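Local coordinates for protein phosphodiesterase (Candida albicans, PDB 6CPU) that is a phosphodiesterase of the HD-type superfamily, carries zinc and magnesium ions, and has a largely helical fold with a small parallel sheet in its N-terminal part, at residues Lys78-Leu89 / Gln182-Glu193. Residues are numbered along the deposited sequence; the frame is centred on the assembly and turned at random.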
ATOM      1  N   LYS A  78      12.011  13.676 -24.764  1.00 38.17           N
ATOM      2  CA  LYS A  78      10.687  14.288 -24.684  1.00 37.46           C
ATOM      3  C   LYS A  78      10.365  14.772 -23.262  1.00 35.02           C
ATOM      4  O   LYS A  78       9.771  15.833 -23.087  1.00 33.60           O
ATOM      5  CB  LYS A  78       9.626  13.316 -25.199  1.00 40.06           C
ATOM      6  CG  LYS A  78       9.667  13.183 -26.714  1.00 43.56           C
ATOM      7  CD  LYS A  78       8.720  12.114 -27.231  1.00 46.90           C
ATOM      8  CE  LYS A  78       8.604  12.195 -28.745  1.00 48.61           C
ATOM      9  NZ  LYS A  78       7.560  11.278 -29.279  1.00 51.63           N
ATOM     10  N   LEU A  79      10.787  14.020 -22.247  1.00 33.88           N
ATOM     11  CA  LEU A  79      10.571  14.449 -20.855  1.00 32.65           C
ATOM     12  C   LEU A  79      11.265  15.767 -20.574  1.00 31.12           C
ATOM     13  O   LEU A  79      10.669  16.699 -20.028  1.00 31.71           O
ATOM     14  CB  LEU A  79      11.091  13.403 -19.854  1.00 32.85           C
ATOM     15  CG  LEU A  79      10.155  12.305 -19.369  1.00 33.77           C
ATOM     16  CD1 LEU A  79      10.923  11.417 -18.400  1.00 33.53           C
ATOM     17  CD2 LEU A  79       8.895  12.871 -18.726  1.00 33.18           C
ATOM     18  N   ASP A  80      12.540  15.836 -20.945  1.00 31.21           N
ATOM     19  CA  ASP A  80      13.358  17.018 -20.691  1.00 33.30           C
ATOM     20  C   ASP A  80      12.843  18.250 -21.455  1.00 34.17           C
ATOM     21  O   ASP A  80      12.954  19.372 -20.968  1.00 33.98           O
ATOM     22  CB  ASP A  80      14.824  16.734 -21.048  1.00 34.43           C
ATOM     23  CG  ASP A  80      15.462  15.650 -20.148  1.00 36.47           C
ATOM     24  OD1 ASP A  80      14.921  15.333 -19.055  1.00 33.78           O
ATOM     25  OD2 ASP A  80      16.521  15.113 -20.540  1.00 36.88           O
ATOM     26  N   ASN A  81      12.244  18.018 -22.622  1.00 35.30           N
ATOM     27  CA  ASN A  81      11.743  19.093 -23.478  1.00 37.46           C
ATOM     28  C   ASN A  81      10.269  19.464 -23.292  1.00 36.70           C
ATOM     29  O   ASN A  81       9.732  20.250 -24.083  1.00 36.19           O
ATOM     30  CB  ASN A  81      12.018  18.731 -24.944  1.00 38.73           C
ATOM     31  CG  ASN A  81      13.505  18.731 -25.263  1.00 42.18           C
ATOM     32  OD1 ASN A  81      14.211  19.701 -24.968  1.00 44.82           O
ATOM     33  ND2 ASN A  81      13.991  17.645 -25.859  1.00 43.81           N
ATOM     34  N   LEU A  82       9.610  18.927 -22.254  1.00 33.55           N
ATOM     35  CA  LEU A  82       8.211  19.265 -21.985  1.00 31.83           C
ATOM     36  C   LEU A  82       8.051  20.744 -21.691  1.00 31.22           C
ATOM     37  O   LEU A  82       8.889  21.326 -21.021  1.00 31.94           O
ATOM     38  CB  LEU A  82       7.672  18.501 -20.765  1.00 30.22           C
ATOM     39  CG  LEU A  82       7.418  17.006 -20.910  1.00 29.86           C
ATOM     40  CD1 LEU A  82       7.134  16.437 -19.521  1.00 30.73           C
ATOM     41  CD2 LEU A  82       6.277  16.686 -21.874  1.00 29.90           C
ATOM     42  N   PRO A  83       6.943  21.349 -22.147  1.00 33.35           N
ATOM     43  CA  PRO A  83       6.650  22.698 -21.675  1.00 33.51           C
ATOM     44  C   PRO A  83       6.503  22.710 -20.155  1.00 34.64           C
ATOM     45  O   PRO A  83       6.217  21.664 -19.547  1.00 32.05           O
ATOM     46  CB  PRO A  83       5.305  23.043 -22.332  1.00 34.38           C
ATOM     47  CG  PRO A  83       4.993  21.945 -23.281  1.00 34.83           C
ATOM     48  CD  PRO A  83       5.841  20.767 -22.928  1.00 34.29           C
ATOM     49  N   PHE A  84       6.679  23.880 -19.555  1.00 34.49           N
ATOM     50  CA  PHE A  84       6.586  24.003 -18.107  1.00 36.00           C
ATOM     51  C   PHE A  84       5.239  23.512 -17.572  1.00 35.93           C
ATOM     52  O   PHE A  84       5.189  22.857 -16.523  1.00 35.27           O
ATOM     53  CB  PHE A  84       6.842  25.435 -17.650  1.00 36.62           C
ATOM     54  CG  PHE A  84       6.552  25.656 -16.193  1.00 39.15           C
ATOM     55  CD1 PHE A  84       7.425  25.191 -15.223  1.00 39.20           C
ATOM     56  CD2 PHE A  84       5.385  26.296 -15.791  1.00 41.06           C
ATOM     57  CE1 PHE A  84       7.154  25.377 -13.879  1.00 41.46           C
ATOM     58  CE2 PHE A  84       5.106  26.484 -14.449  1.00 41.33           C
ATOM     59  CZ  PHE A  84       5.994  26.026 -13.491  1.00 42.23           C
ATOM     60  N   SER A  85       4.153  23.816 -18.285  1.00 34.96           N
ATOM     61  CA  SER A  85       2.819  23.361 -17.880  1.00 34.67           C
ATOM     62  C   SER A  85       2.739  21.836 -17.706  1.00 33.76           C
ATOM     63  O   SER A  85       2.124  21.356 -16.748  1.00 33.17           O
ATOM     64  CB  SER A  85       1.752  23.843 -18.871  1.00 35.24           C
ATOM     65  OG  SER A  85       1.855  23.162 -20.109  1.00 34.32           O
ATOM     66  N   ASP A  86       3.368  21.086 -18.611  1.00 31.96           N
ATOM     67  CA  ASP A  86       3.428  19.618 -18.509  1.00 30.89           C
ATOM     68  C   ASP A  86       4.387  19.098 -17.431  1.00 29.19           C
ATOM     69  O   ASP A  86       4.091  18.091 -16.772  1.00 26.35           O
ATOM     70  CB  ASP A  86       3.817  18.987 -19.848  1.00 33.11           C
ATOM     71  CG  ASP A  86       2.674  18.966 -20.845  1.00 36.80           C
ATOM     72  OD1 ASP A  86       1.508  18.827 -20.423  1.00 38.00           O
ATOM     73  OD2 ASP A  86       2.954  19.076 -22.057  1.00 37.42           O
ATOM     74  N   LYS A  87       5.541  19.740 -17.282  1.00 26.59           N
ATOM     75  CA  LYS A  87       6.486  19.384 -16.213  1.00 27.21           C
ATOM     76  C   LYS A  87       5.825  19.581 -14.853  1.00 26.62           C
ATOM     77  O   LYS A  87       5.920  18.731 -13.948  1.00 25.69           O
ATOM     78  CB  LYS A  87       7.757  20.244 -16.284  1.00 27.60           C
ATOM     79  CG  LYS A  87       8.665  19.940 -17.468  1.00 27.48           C
ATOM     80  CD  LYS A  87      10.105  20.319 -17.158  1.00 29.16           C
ATOM     81  CE  LYS A  87      11.043  19.936 -18.288  1.00 30.38           C
ATOM     82  NZ  LYS A  87      10.934  20.884 -19.437  1.00 30.49           N
ATOM     83  N   SER A  88       5.137  20.704 -14.729  1.00 25.82           N
ATOM     84  CA  SER A  88       4.430  21.070 -13.524  1.00 27.14           C
ATOM     85  C   SER A  88       3.284  20.089 -13.230  1.00 25.76           C
ATOM     86  O   SER A  88       3.094  19.680 -12.076  1.00 23.50           O
ATOM     87  CB  SER A  88       3.908  22.501 -13.672  1.00 28.47           C
ATOM     88  OG  SER A  88       3.208  22.928 -12.528  1.00 33.07           O
ATOM     89  N   LEU A  89       2.536  19.718 -14.267  1.00 24.42           N
ATOM     90  CA  LEU A  89       1.463  18.734 -14.148  1.00 24.65           C
ATOM     91  C   LEU A  89       2.002  17.388 -13.661  1.00 23.34           C
ATOM     92  O   LEU A  89       1.411  16.767 -12.755  1.00 22.69           O
ATOM     93  CB  LEU A  89       0.748  18.555 -15.492  1.00 25.29           C
ATOM     94  CG  LEU A  89      -0.348  17.493 -15.602  1.00 26.57           C
ATOM     95  CD1 LEU A  89      -1.423  17.736 -14.564  1.00 26.93           C
ATOM     96  CD2 LEU A  89      -0.955  17.475 -17.003  1.00 28.58           C
ATOM     97  N   GLN A 182      -3.785  13.647 -20.681  1.00 23.88           N
ATOM     98  CA  GLN A 182      -2.475  14.258 -20.573  1.00 25.99           C
ATOM     99  C   GLN A 182      -1.620  13.538 -19.508  1.00 24.70           C
ATOM    100  O   GLN A 182      -0.434  13.293 -19.726  1.00 23.29           O
ATOM    101  CB  GLN A 182      -2.608  15.753 -20.256  1.00 28.81           C
ATOM    102  CG  GLN A 182      -1.351  16.587 -20.478  1.00 31.76           C
ATOM    103  CD  GLN A 182      -0.921  16.673 -21.940  1.00 34.44           C
ATOM    104  OE1 GLN A 182       0.154  17.182 -22.247  1.00 38.27           O
ATOM    105  NE2 GLN A 182      -1.754  16.169 -22.842  1.00 34.50           N
ATOM    106  N   LEU A 183      -2.221  13.203 -18.367  1.00 24.76           N
ATOM    107  CA  LEU A 183      -1.508  12.398 -17.352  1.00 23.91           C
ATOM    108  C   LEU A 183      -1.115  11.020 -17.873  1.00 24.01           C
ATOM    109  O   LEU A 183      -0.041  10.532 -17.547  1.00 24.07           O
ATOM    110  CB  LEU A 183      -2.347  12.241 -16.074  1.00 23.04           C
ATOM    111  CG  LEU A 183      -2.516  13.539 -15.292  1.00 23.51           C
ATOM    112  CD1 LEU A 183      -3.490  13.337 -14.164  1.00 23.53           C
ATOM    113  CD2 LEU A 183      -1.191  14.067 -14.749  1.00 24.03           C
ATOM    114  N   ILE A 184      -1.996  10.388 -18.660  1.00 23.97           N
ATOM    115  CA  ILE A 184      -1.711   9.093 -19.280  1.00 24.67           C
ATOM    116  C   ILE A 184      -0.518   9.233 -20.226  1.00 25.18           C
ATOM    117  O   ILE A 184       0.363   8.368 -20.278  1.00 23.87           O
ATOM    118  CB  ILE A 184      -2.946   8.522 -20.028  1.00 26.02           C
ATOM    119  CG1 ILE A 184      -4.028   8.093 -19.029  1.00 25.94           C
ATOM    120  CG2 ILE A 184      -2.569   7.316 -20.885  1.00 26.50           C
ATOM    121  CD1 ILE A 184      -5.367   7.739 -19.639  1.00 26.01           C
ATOM    122  N   TYR A 185      -0.498  10.337 -20.965  1.00 26.42           N
ATOM    123  CA  TYR A 185       0.581  10.642 -21.894  1.00 27.58           C
ATOM    124  C   TYR A 185       1.921  10.787 -21.167  1.00 25.96           C
ATOM    125  O   TYR A 185       2.932  10.248 -21.593  1.00 25.99           O
ATOM    126  CB  TYR A 185       0.244  11.921 -22.665  1.00 29.18           C
ATOM    127  CG  TYR A 185       1.420  12.503 -23.409  1.00 33.01           C
ATOM    128  CD1 TYR A 185       2.052  13.657 -22.962  1.00 34.69           C
ATOM    129  CD2 TYR A 185       1.897  11.898 -24.564  1.00 36.74           C
ATOM    130  CE1 TYR A 185       3.134  14.190 -23.644  1.00 38.38           C
ATOM    131  CE2 TYR A 185       2.974  12.422 -25.254  1.00 39.00           C
ATOM    132  CZ  TYR A 185       3.588  13.565 -24.793  1.00 39.64           C
ATOM    133  OH  TYR A 185       4.660  14.072 -25.495  1.00 46.42           O
ATOM    134  N   LEU A 186       1.901  11.501 -20.049  1.00 26.03           N
ATOM    135  CA  LEU A 186       3.099  11.700 -19.236  1.00 25.89           C
ATOM    136  C   LEU A 186       3.538  10.403 -18.562  1.00 24.42           C
ATOM    137  O   LEU A 186       4.723  10.149 -18.438  1.00 25.16           O
ATOM    138  CB  LEU A 186       2.862  12.810 -18.212  1.00 25.87           C
ATOM    139  CG  LEU A 186       2.634  14.221 -18.767  1.00 26.78           C
ATOM    140  CD1 LEU A 186       2.137  15.182 -17.699  1.00 27.18           C
ATOM    141  CD2 LEU A 186       3.899  14.764 -19.401  1.00 27.63           C
ATOM    142  N   TYR A 187       2.582   9.574 -18.150  1.00 24.37           N
ATOM    143  CA  TYR A 187       2.897   8.263 -17.590  1.00 24.61           C
ATOM    144  C   TYR A 187       3.645   7.420 -18.627  1.00 25.67           C
ATOM    145  O   TYR A 187       4.705   6.849 -18.349  1.00 24.32           O
ATOM    146  CB  TYR A 187       1.617   7.566 -17.161  1.00 24.53           C
ATOM    147  CG  TYR A 187       1.804   6.147 -16.686  1.00 23.83           C
ATOM    148  CD1 TYR A 187       2.593   5.864 -15.572  1.00 24.70           C
ATOM    149  CD2 TYR A 187       1.171   5.092 -17.327  1.00 24.49           C
ATOM    150  CE1 TYR A 187       2.759   4.560 -15.133  1.00 25.09           C
ATOM    151  CE2 TYR A 187       1.329   3.797 -16.893  1.00 24.53           C
ATOM    152  CZ  TYR A 187       2.126   3.537 -15.796  1.00 25.66           C
ATOM    153  OH  TYR A 187       2.277   2.240 -15.371  1.00 28.92           O
ATOM    154  N   ARG A 188       3.114   7.393 -19.847  1.00 26.79           N
ATOM    155  CA  ARG A 188       3.717   6.597 -20.913  1.00 27.39           C
ATOM    156  C   ARG A 188       5.098   7.124 -21.318  1.00 27.91           C
ATOM    157  O   ARG A 188       5.993   6.346 -21.643  1.00 28.53           O
ATOM    158  CB  ARG A 188       2.765   6.517 -22.112  1.00 28.75           C
ATOM    159  CG  ARG A 188       1.457   5.799 -21.808  1.00 30.59           C
ATOM    160  CD  ARG A 188       1.648   4.297 -21.658  1.00 32.33           C
ATOM    161  NE  ARG A 188       0.573   3.665 -20.894  1.00 34.54           N
ATOM    162  CZ  ARG A 188       0.554   2.381 -20.542  1.00 35.36           C
ATOM    163  NH1 ARG A 188       1.543   1.570 -20.898  1.00 37.19           N
ATOM    164  NH2 ARG A 188      -0.461   1.893 -19.834  1.00 35.47           N
ATOM    165  N   LEU A 189       5.275   8.439 -21.252  1.00 28.90           N
ATOM    166  CA  LEU A 189       6.564   9.073 -21.520  1.00 29.69           C
ATOM    167  C   LEU A 189       7.607   8.590 -20.516  1.00 29.39           C
ATOM    168  O   LEU A 189       8.732   8.258 -20.884  1.00 28.16           O
ATOM    169  CB  LEU A 189       6.427  10.597 -21.459  1.00 31.64           C
ATOM    170  CG  LEU A 189       7.106  11.471 -22.502  1.00 34.35           C
ATOM    171  CD1 LEU A 189       6.762  11.017 -23.929  1.00 35.62           C
ATOM    172  CD2 LEU A 189       6.670  12.907 -22.291  1.00 34.26           C
ATOM    173  N   MET A 190       7.232   8.533 -19.240  1.00 27.11           N
ATOM    174  CA  MET A 190       8.162   8.025 -18.230  1.00 26.32           C
ATOM    175  C   MET A 190       8.545   6.570 -18.463  1.00 24.97           C
ATOM    176  O   MET A 190       9.698   6.208 -18.262  1.00 26.60           O
ATOM    177  CB  MET A 190       7.594   8.210 -16.823  1.00 25.33           C
ATOM    178  CG  MET A 190       7.601   9.659 -16.399  1.00 25.56           C
ATOM    179  SD  MET A 190       7.109   9.905 -14.685  1.00 25.67           S
ATOM    180  CE  MET A 190       5.344   9.590 -14.801  1.00 26.84           C
ATOM    181  N   ILE A 191       7.599   5.740 -18.892  1.00 25.03           N
ATOM    182  CA  ILE A 191       7.880   4.331 -19.184  1.00 26.50           C
ATOM    183  C   ILE A 191       8.888   4.233 -20.331  1.00 28.52           C
ATOM    184  O   ILE A 191       9.791   3.396 -20.309  1.00 27.77           O
ATOM    185  CB  ILE A 191       6.599   3.567 -19.534  1.00 26.61           C
ATOM    186  CG1 ILE A 191       5.757   3.380 -18.259  1.00 26.12           C
ATOM    187  CG2 ILE A 191       6.910   2.216 -20.170  1.00 27.46           C
ATOM    188  CD1 ILE A 191       4.299   3.061 -18.511  1.00 26.82           C
ATOM    189  N   GLU A 192       8.723   5.124 -21.300  1.00 29.24           N
ATOM    190  CA  GLU A 192       9.570   5.171 -22.488  1.00 31.88           C
ATOM    191  C   GLU A 192      11.001   5.590 -22.158  1.00 30.93           C
ATOM    192  O   GLU A 192      11.959   5.015 -22.688  1.00 30.11           O
ATOM    193  CB  GLU A 192       8.957   6.144 -23.496  1.00 35.53           C
ATOM    194  CG  GLU A 192       9.408   5.941 -24.929  1.00 39.77           C
ATOM    195  CD  GLU A 192       8.870   7.014 -25.862  1.00 42.95           C
ATOM    196  OE1 GLU A 192       9.590   7.380 -26.811  1.00 47.62           O
ATOM    197  OE2 GLU A 192       7.742   7.503 -25.639  1.00 44.10           O
ATOM    198  N   GLU A 193      11.155   6.570 -21.266  1.00 28.93           N
ATOM    199  CA  GLU A 193      12.477   7.140 -20.963  1.00 30.12           C
ATOM    200  C   GLU A 193      13.163   6.663 -19.686  1.00 30.02           C
ATOM    201  O   GLU A 193      14.386   6.734 -19.591  1.00 30.22           O
ATOM    202  CB  GLU A 193      12.384   8.655 -20.935  1.00 33.26           C
ATOM    203  CG  GLU A 193      11.969   9.242 -22.279  1.00 36.24           C
ATOM    204  CD  GLU A 193      12.179  10.740 -22.351  1.00 38.69           C
ATOM    205  OE1 GLU A 193      13.195  11.248 -21.828  1.00 43.27           O
ATOM    206  OE2 GLU A 193      11.321  11.421 -22.937  1.00 45.69           O
TER
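Leu82 and Leu186 meet by their methyl ends at the apolar centre, Leu82 CD1 lying 3.6 Å from Leu186 CD2. The second branch of Leu82, CD2, packs on Leu189 CD2 as the two side chains run past each other in opposite directions. The other methyl of Leu186, CD1, touches Leu89 CD2 at 3.9 Å and rests against the carbonyl O of Asp86. At Leu89 the first torsion (chi1 176°) turns CG away from the backbone N and lays the branch point against Leu183; Leu89 CG is 3.6 Å from Leu183 CD2. On the far side of Leu82, Leu79 CD2 packs crosswise on Met190 CG. Met190 also touches Ile29 and Phe33 of helix 25-34.

The contact sets the loop 78-83 and the first turns of helix 84-94 against the last three turns of helix 177-193. The two helix segments are nearly perpendicular, at 82°, with axes 10.7 Å apart. Helix 84-94 links strands 46-49 and 100-103 of the N-terminal parallel sheet, so the contact joins this sheet region to the helical part of the chain. Helix 253-264 packs against Tyr187 and Ile191 of helix 177-193.

Further out, Lys78 CB lies over Leu189 CD1. Gln182 CG touches Leu89 CD2 at 3.6 Å, and its side-chain amide lies beside the Asp86 carboxylate. At the other end Glu193 reaches the loop. Leu79 N donates to Glu193 OE2 (2.7 Å), with an N-H...O angle of 154°. The donor comes from the syn side, somewhat out of the carboxylate plane. The other oxygen, Glu193 OE1, is hydrogen-bonded to Ser77 OG, so both carboxylate oxygens are engaged and the rotation of the group is restrained.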